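Local coordinates for protein AAR187Cp (Eremothecium gossypii, PDB 3ZIL) that probably regulates the establishment of sister-chromatid cohesion by acting on cohesin, through the helical Wap1 domain that makes up this piece of it, at residues 222-236 against 276-288. Sequence-based numbering, arbitrary orientation.
Sequences LTNEGVLKCLIKLTN and NLLILQLGLLLNI
The amide of Asn287 meets that of Asn236 where the contact closes at its C-terminal end: ND2 points straight at Asn236 OD1 (2.9 Å, N-H...O 180°), which lies in the amide plane of Asn287, though the donor stands above the Asn236 carbonyl plane. Thr235 CB (3.8 Å) and Ile232 CG2 neighbour Asn287 ND2, and Asn287 OD1 takes a bond from Arg370 NH1. From the helix flank, Gln281 NE2 likewise reaches Leu222 O (3.0 Å), just before helix 225-235, from above the carbonyl plane, while Gln281 OE1 bonds Ser258 of helix 248-261. Alongside, helix 225-235 and segment 276-288 of helix 272-289 run nearly parallel, 22° apart, and interlock knobs-into-holes. Leu228 nestles among Leu277, Leu280, Gln281 and Leu284, its CD1 3.9 Å from Gln281 CG. Leu284, whose CG stands opposite its backbone N (chi1 173°), sets CD2 3.7 Å from Leu231 CB. Ile232 CD1 meets Leu280 CD2 at 3.8 Å, the two chains crossing at about a right angle. An alanine in place of Gln281 would probably leave Leu222 O and Ser258 OG without these partners and open a gap beside Leu228. The chemistry implies an apolar seam flanked by amide bonds; Asn236 also holds the bound peptide's backbone through ND2.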
ATOM      1  N   LEU A 222       1.191  -7.113  11.228  1.00 26.27           N
ATOM      2  CA  LEU A 222       2.597  -6.784  11.271  1.00 30.33           C
ATOM      3  C   LEU A 222       3.467  -7.796  10.543  1.00 27.45           C
ATOM      4  O   LEU A 222       4.713  -7.650  10.512  1.00 26.19           O
ATOM      5  CB  LEU A 222       3.045  -6.546  12.736  1.00 30.20           C
ATOM      6  CG  LEU A 222       2.980  -5.144  13.397  1.00 28.65           C
ATOM      7  CD1 LEU A 222       2.251  -4.019  12.633  1.00 28.66           C
ATOM      8  CD2 LEU A 222       2.582  -5.209  14.879  1.00 30.63           C
ATOM      9  N   THR A 223       2.860  -8.826   9.944  1.00 24.25           N
ATOM     10  CA  THR A 223       3.668  -9.778   9.160  1.00 24.46           C
ATOM     11  C   THR A 223       3.332  -9.588   7.667  1.00 25.60           C
ATOM     12  O   THR A 223       3.659 -10.405   6.800  1.00 23.47           O
ATOM     13  CB  THR A 223       3.441 -11.286   9.576  1.00 27.08           C
ATOM     14  OG1 THR A 223       2.057 -11.594   9.448  1.00 30.10           O
ATOM     15  CG2 THR A 223       3.825 -11.577  10.980  1.00 25.19           C
ATOM     16  N   ASN A 224       2.545  -8.576   7.369  1.00 21.43           N
ATOM     17  CA  ASN A 224       2.081  -8.417   5.989  1.00 20.04           C
ATOM     18  C   ASN A 224       3.041  -7.413   5.345  1.00 17.32           C
ATOM     19  O   ASN A 224       3.234  -6.297   5.848  1.00 14.05           O
ATOM     20  CB  ASN A 224       0.630  -7.910   6.085  1.00 19.34           C
ATOM     21  CG  ASN A 224       0.063  -7.481   4.760  1.00 23.78           C
ATOM     22  OD1 ASN A 224       0.515  -6.502   4.141  1.00 19.78           O
ATOM     23  ND2 ASN A 224      -1.050  -8.117   4.382  1.00 26.10           N
ATOM     24  N   GLU A 225       3.709  -7.809   4.275  1.00 18.02           N
ATOM     25  CA  GLU A 225       4.705  -6.911   3.681  1.00 19.94           C
ATOM     26  C   GLU A 225       4.113  -5.553   3.276  1.00 17.74           C
ATOM     27  O   GLU A 225       4.773  -4.514   3.446  1.00 17.82           O
ATOM     28  CB  GLU A 225       5.387  -7.546   2.457  1.00 21.43           C
ATOM     29  CG  GLU A 225       6.218  -8.731   2.820  1.00 26.90           C
ATOM     30  CD  GLU A 225       6.915  -9.309   1.578  1.00 33.65           C
ATOM     31  OE1 GLU A 225       6.903  -8.667   0.494  1.00 39.26           O
ATOM     32  OE2 GLU A 225       7.490 -10.409   1.685  1.00 38.14           O
ATOM     33  N   GLY A 226       2.915  -5.566   2.669  1.00 16.36           N
ATOM     34  CA  GLY A 226       2.245  -4.289   2.264  1.00 15.30           C
ATOM     35  C   GLY A 226       2.088  -3.299   3.419  1.00 15.69           C
ATOM     36  O   GLY A 226       2.463  -2.071   3.329  1.00 15.63           O
ATOM     37  N   VAL A 227       1.604  -3.822   4.557  1.00 13.72           N
ATOM     38  CA  VAL A 227       1.369  -2.974   5.705  1.00 11.54           C
ATOM     39  C   VAL A 227       2.678  -2.461   6.271  1.00 10.95           C
ATOM     40  O   VAL A 227       2.805  -1.265   6.603  1.00 10.55           O
ATOM     41  CB  VAL A 227       0.605  -3.777   6.822  1.00 12.51           C
ATOM     42  CG1 VAL A 227       0.576  -2.849   8.042  1.00 12.36           C
ATOM     43  CG2 VAL A 227      -0.861  -4.109   6.353  1.00 11.79           C
ATOM     44  N   LEU A 228       3.696  -3.323   6.335  1.00 11.24           N
ATOM     45  CA  LEU A 228       4.969  -2.881   6.865  1.00 13.16           C
ATOM     46  C   LEU A 228       5.553  -1.767   5.990  1.00 15.75           C
ATOM     47  O   LEU A 228       6.149  -0.855   6.545  1.00 17.07           O
ATOM     48  CB  LEU A 228       5.998  -4.058   6.960  1.00 13.67           C
ATOM     49  CG  LEU A 228       5.667  -5.081   8.096  1.00 17.22           C
ATOM     50  CD1 LEU A 228       6.340  -6.437   7.816  1.00 17.57           C
ATOM     51  CD2 LEU A 228       6.002  -4.572   9.458  1.00 15.51           C
ATOM     52  N   LYS A 229       5.485  -1.891   4.647  1.00 13.59           N
ATOM     53  CA  LYS A 229       5.995  -0.824   3.816  1.00 16.83           C
ATOM     54  C   LYS A 229       5.250   0.471   4.037  1.00 17.55           C
ATOM     55  O   LYS A 229       5.894   1.533   4.072  1.00 18.07           O
ATOM     56  CB  LYS A 229       5.952  -1.176   2.323  1.00 16.94           C
ATOM     57  CG  LYS A 229       6.937  -2.322   2.001  1.00 22.16           C
ATOM     58  CD  LYS A 229       6.678  -2.808   0.555  1.00 26.63           C
ATOM     59  CE  LYS A 229       7.315  -4.168   0.289  1.00 32.00           C
ATOM     60  NZ  LYS A 229       7.793  -4.300  -1.114  1.00 39.68           N
ATOM     61  N   CYS A 230       3.914   0.408   4.200  1.00 16.52           N
ATOM     62  CA  CYS A 230       3.268   1.663   4.557  1.00 18.76           C
ATOM     63  C   CYS A 230       3.831   2.220   5.859  1.00 17.39           C
ATOM     64  O   CYS A 230       4.101   3.441   5.932  1.00 17.35           O
ATOM     65  CB  CYS A 230       1.747   1.506   4.674  1.00 19.76           C
ATOM     66  SG  CYS A 230       1.046   0.969   3.070  1.00 17.96           S
ATOM     67  N   LEU A 231       3.992   1.364   6.871  1.00 16.98           N
ATOM     68  CA  LEU A 231       4.431   1.818   8.205  1.00 19.30           C
ATOM     69  C   LEU A 231       5.841   2.418   8.111  1.00 21.22           C
ATOM     70  O   LEU A 231       6.148   3.485   8.728  1.00 19.63           O
ATOM     71  CB  LEU A 231       4.397   0.713   9.264  1.00 18.79           C
ATOM     72  CG  LEU A 231       3.041   0.293   9.816  1.00 18.52           C
ATOM     73  CD1 LEU A 231       3.044  -1.096  10.434  1.00 15.42           C
ATOM     74  CD2 LEU A 231       2.412   1.367  10.787  1.00 19.03           C
ATOM     75  N   ILE A 232       6.689   1.776   7.328  1.00 19.04           N
ATOM     76  CA  ILE A 232       8.059   2.326   7.144  1.00 19.32           C
ATOM     77  C   ILE A 232       7.968   3.752   6.479  1.00 19.91           C
ATOM     78  O   ILE A 232       8.461   4.764   7.035  1.00 18.62           O
ATOM     79  CB  ILE A 232       8.904   1.382   6.269  1.00 17.28           C
ATOM     80  CG1 ILE A 232       9.255   0.128   7.046  1.00 18.01           C
ATOM     81  CG2 ILE A 232      10.083   2.134   5.699  1.00 17.08           C
ATOM     82  CD1 ILE A 232       9.796  -0.971   6.172  1.00 15.77           C
ATOM     83  N   LYS A 233       7.293   3.810   5.342  1.00 20.17           N
ATOM     84  CA  LYS A 233       7.085   5.028   4.648  1.00 20.23           C
ATOM     85  C   LYS A 233       6.479   6.119   5.488  1.00 20.50           C
ATOM     86  O   LYS A 233       6.913   7.213   5.394  1.00 20.11           O
ATOM     87  CB  LYS A 233       6.343   4.876   3.320  1.00 22.16           C
ATOM     88  CG  LYS A 233       6.725   5.972   2.329  1.00 25.50           C
ATOM     89  CD  LYS A 233       6.517   5.682   0.860  1.00 27.77           C
ATOM     90  CE  LYS A 233       6.624   6.934   0.015  1.00 30.55           C
ATOM     91  NZ  LYS A 233       5.955   6.900  -1.307  1.00 28.73           N
ATOM     92  N   LEU A 234       5.509   5.800   6.319  1.00 18.63           N
ATOM     93  CA  LEU A 234       4.909   6.850   7.168  1.00 18.18           C
ATOM     94  C   LEU A 234       5.924   7.302   8.242  1.00 19.81           C
ATOM     95  O   LEU A 234       6.033   8.475   8.540  1.00 19.18           O
ATOM     96  CB  LEU A 234       3.609   6.380   7.801  1.00 18.00           C
ATOM     97  CG  LEU A 234       2.395   5.996   6.901  1.00 16.72           C
ATOM     98  CD1 LEU A 234       1.414   5.003   7.578  1.00 15.32           C
ATOM     99  CD2 LEU A 234       1.736   7.308   6.540  1.00 17.14           C
ATOM    100  N   THR A 235       6.664   6.348   8.796  1.00 19.70           N
ATOM    101  CA  THR A 235       7.615   6.658   9.825  1.00 21.13           C
ATOM    102  C   THR A 235       8.906   7.344   9.354  1.00 22.63           C
ATOM    103  O   THR A 235       9.742   7.699  10.204  1.00 19.92           O
ATOM    104  CB  THR A 235       7.892   5.472  10.743  1.00 20.23           C
ATOM    105  OG1 THR A 235       8.294   4.321   9.984  1.00 19.04           O
ATOM    106  CG2 THR A 235       6.675   5.143  11.580  1.00 18.59           C
ATOM    107  N   ASN A 236       9.063   7.543   8.024  1.00 20.79           N
ATOM    108  CA  ASN A 236      10.168   8.287   7.461  1.00 21.99           C
ATOM    109  C   ASN A 236      10.027   9.742   7.907  1.00 23.93           C
ATOM    110  O   ASN A 236      11.003  10.456   8.011  1.00 25.50           O
ATOM    111  CB  ASN A 236      10.182   8.251   5.916  1.00 22.55           C
ATOM    112  CG  ASN A 236      10.647   6.913   5.338  1.00 22.34           C
ATOM    113  OD1 ASN A 236      11.332   6.125   6.007  1.00 21.64           O
ATOM    114  ND2 ASN A 236      10.348   6.685   4.052  1.00 18.91           N
ATOM    115  N   ASN A 276      12.883 -11.204   3.755  1.00 30.23           N
ATOM    116  CA  ASN A 276      12.240  -9.949   3.483  1.00 32.87           C
ATOM    117  C   ASN A 276      11.373  -9.413   4.598  1.00 30.10           C
ATOM    118  O   ASN A 276      11.387  -8.225   4.878  1.00 29.02           O
ATOM    119  CB  ASN A 276      11.476 -10.009   2.187  1.00 32.79           C
ATOM    120  CG  ASN A 276      12.395 -10.050   1.007  1.00 36.28           C
ATOM    121  OD1 ASN A 276      13.585  -9.677   1.103  1.00 35.37           O
ATOM    122  ND2 ASN A 276      11.871 -10.507  -0.125  1.00 34.66           N
ATOM    123  N   LEU A 277      10.635 -10.296   5.247  1.00 28.24           N
ATOM    124  CA  LEU A 277       9.863  -9.956   6.403  1.00 27.43           C
ATOM    125  C   LEU A 277      10.734  -9.445   7.561  1.00 25.88           C
ATOM    126  O   LEU A 277      10.375  -8.478   8.243  1.00 22.91           O
ATOM    127  CB  LEU A 277       9.156 -11.204   6.912  1.00 29.71           C
ATOM    128  CG  LEU A 277       8.439 -11.000   8.262  1.00 33.39           C
ATOM    129  CD1 LEU A 277       7.148 -10.199   7.987  1.00 34.38           C
ATOM    130  CD2 LEU A 277       8.114 -12.276   9.067  1.00 34.93           C
ATOM    131  N   LEU A 278      11.831 -10.147   7.850  1.00 20.19           N
ATOM    132  CA  LEU A 278      12.648  -9.686   8.916  1.00 20.74           C
ATOM    133  C   LEU A 278      13.270  -8.370   8.515  1.00 18.13           C
ATOM    134  O   LEU A 278      13.406  -7.475   9.365  1.00 16.37           O
ATOM    135  CB  LEU A 278      13.789 -10.673   9.212  1.00 24.05           C
ATOM    136  CG  LEU A 278      13.433 -11.905  10.000  1.00 28.09           C
ATOM    137  CD1 LEU A 278      14.701 -12.758   9.954  1.00 29.78           C
ATOM    138  CD2 LEU A 278      13.089 -11.583  11.460  1.00 29.00           C
ATOM    139  N   ILE A 279      13.704  -8.254   7.242  1.00 16.83           N
ATOM    140  CA  ILE A 279      14.326  -6.976   6.832  1.00 15.23           C
ATOM    141  C   ILE A 279      13.311  -5.833   6.999  1.00 15.17           C
ATOM    142  O   ILE A 279      13.625  -4.739   7.482  1.00 16.45           O
ATOM    143  CB  ILE A 279      14.828  -7.032   5.367  1.00 15.45           C
ATOM    144  CG1 ILE A 279      16.125  -7.928   5.247  1.00 17.36           C
ATOM    145  CG2 ILE A 279      15.077  -5.594   4.843  1.00 13.53           C
ATOM    146  CD1 ILE A 279      16.512  -8.288   3.792  1.00 16.35           C
ATOM    147  N   LEU A 280      12.069  -6.045   6.554  1.00 14.99           N
ATOM    148  CA  LEU A 280      11.088  -4.967   6.673  1.00 15.14           C
ATOM    149  C   LEU A 280      10.706  -4.649   8.188  1.00 16.59           C
ATOM    150  O   LEU A 280      10.606  -3.454   8.577  1.00 16.92           O
ATOM    151  CB  LEU A 280       9.798  -5.309   5.839  1.00 16.61           C
ATOM    152  CG  LEU A 280       9.982  -5.349   4.336  1.00 20.17           C
ATOM    153  CD1 LEU A 280       8.749  -6.005   3.700  1.00 18.83           C
ATOM    154  CD2 LEU A 280      10.145  -3.915   3.808  1.00 18.00           C
ATOM    155  N   GLN A 281      10.497  -5.688   9.032  1.00 15.68           N
ATOM    156  CA  GLN A 281      10.310  -5.406  10.443  1.00 18.11           C
ATOM    157  C   GLN A 281      11.505  -4.683  11.094  1.00 17.20           C
ATOM    158  O   GLN A 281      11.313  -3.771  11.900  1.00 15.22           O
ATOM    159  CB  GLN A 281      10.021  -6.698  11.230  1.00 21.30           C
ATOM    160  CG  GLN A 281       8.824  -7.472  10.676  1.00 25.97           C
ATOM    161  CD  GLN A 281       8.437  -8.741  11.493  1.00 29.12           C
ATOM    162  OE1 GLN A 281       9.260  -9.378  12.124  1.00 26.85           O
ATOM    163  NE2 GLN A 281       7.159  -9.065  11.478  1.00 29.54           N
ATOM    164  N   LEU A 282      12.743  -5.077  10.741  1.00 18.25           N
ATOM    165  CA  LEU A 282      13.917  -4.360  11.288  1.00 19.21           C
ATOM    166  C   LEU A 282      14.004  -2.919  10.728  1.00 19.23           C
ATOM    167  O   LEU A 282      14.314  -2.012  11.443  1.00 21.11           O
ATOM    168  CB  LEU A 282      15.222  -5.125  10.987  1.00 17.67           C
ATOM    169  CG  LEU A 282      15.361  -6.402  11.832  1.00 18.87           C
ATOM    170  CD1 LEU A 282      16.278  -7.467  11.203  1.00 20.60           C
ATOM    171  CD2 LEU A 282      15.819  -6.107  13.281  1.00 18.01           C
ATOM    172  N   GLY A 283      13.723  -2.745   9.449  1.00 18.37           N
ATOM    173  CA  GLY A 283      13.690  -1.419   8.844  1.00 17.84           C
ATOM    174  C   GLY A 283      12.652  -0.605   9.604  1.00 20.64           C
ATOM    175  O   GLY A 283      12.888   0.570   9.916  1.00 20.77           O
ATOM    176  N   LEU A 284      11.520  -1.218   9.961  1.00 18.27           N
ATOM    177  CA  LEU A 284      10.511  -0.412  10.695  1.00 18.57           C
ATOM    178  C   LEU A 284      10.996  -0.096  12.137  1.00 18.71           C
ATOM    179  O   LEU A 284      10.915   1.048  12.579  1.00 15.98           O
ATOM    180  CB  LEU A 284       9.125  -1.056  10.640  1.00 17.38           C
ATOM    181  CG  LEU A 284       8.080  -0.382  11.505  1.00 19.22           C
ATOM    182  CD1 LEU A 284       7.878   1.059  11.035  1.00 17.01           C
ATOM    183  CD2 LEU A 284       6.777  -1.151  11.461  1.00 17.68           C
ATOM    184  N   LEU A 285      11.480  -1.129  12.862  1.00 18.25           N
ATOM    185  CA  LEU A 285      12.210  -0.874  14.097  1.00 19.05           C
ATOM    186  C   LEU A 285      13.222   0.304  13.997  1.00 18.72           C
ATOM    187  O   LEU A 285      13.220   1.205  14.873  1.00 20.05           O
ATOM    188  CB  LEU A 285      12.897  -2.117  14.621  1.00 18.15           C
ATOM    189  CG  LEU A 285      11.839  -3.076  15.230  1.00 17.85           C
ATOM    190  CD1 LEU A 285      12.388  -4.478  15.405  1.00 21.84           C
ATOM    191  CD2 LEU A 285      11.368  -2.468  16.547  1.00 18.30           C
ATOM    192  N   LEU A 286      14.085   0.250  13.000  1.00 18.47           N
ATOM    193  CA  LEU A 286      15.143   1.252  12.807  1.00 20.14           C
ATOM    194  C   LEU A 286      14.579   2.678  12.703  1.00 21.06           C
ATOM    195  O   LEU A 286      15.102   3.615  13.344  1.00 23.44           O
ATOM    196  CB  LEU A 286      16.015   0.898  11.578  1.00 18.34           C
ATOM    197  CG  LEU A 286      17.221   1.870  11.334  1.00 17.82           C
ATOM    198  CD1 LEU A 286      18.245   1.740  12.453  1.00 18.03           C
ATOM    199  CD2 LEU A 286      17.914   1.570   9.984  1.00 18.51           C
ATOM    200  N   ASN A 287      13.513   2.811  11.902  1.00 18.06           N
ATOM    201  CA  ASN A 287      12.808   4.049  11.746  1.00 19.25           C
ATOM    202  C   ASN A 287      12.350   4.563  13.115  1.00 18.99           C
ATOM    203  O   ASN A 287      12.490   5.732  13.424  1.00 23.60           O
ATOM    204  CB  ASN A 287      11.634   3.923  10.756  1.00 16.76           C
ATOM    205  CG  ASN A 287      11.937   4.644   9.423  1.00 18.05           C
ATOM    206  OD1 ASN A 287      13.108   5.024   9.164  1.00 18.08           O
ATOM    207  ND2 ASN A 287      10.909   4.819   8.576  1.00 15.14           N
ATOM    208  N   ILE A 288      11.885   3.673  13.966  1.00 18.28           N
ATOM    209  CA  ILE A 288      11.314   4.133  15.266  1.00 19.13           C
ATOM    210  C   ILE A 288      12.467   4.322  16.256  1.00 24.11           C
ATOM    211  O   ILE A 288      12.558   5.391  16.916  1.00 24.63           O
ATOM    212  CB  ILE A 288      10.304   3.087  15.836  1.00 19.81           C
ATOM    213  CG1 ILE A 288       9.079   2.929  14.902  1.00 16.44           C
ATOM    214  CG2 ILE A 288       9.808   3.446  17.260  1.00 16.49           C
ATOM    215  CD1 ILE A 288       8.332   1.634  15.110  1.00 19.25           C
TER
HETATM  216  O   HOH W   1      12.247   7.597  11.147  1.00 18.92           O
HETATM  217  O   HOH W   2      13.840   6.956   7.252  1.00 26.90           O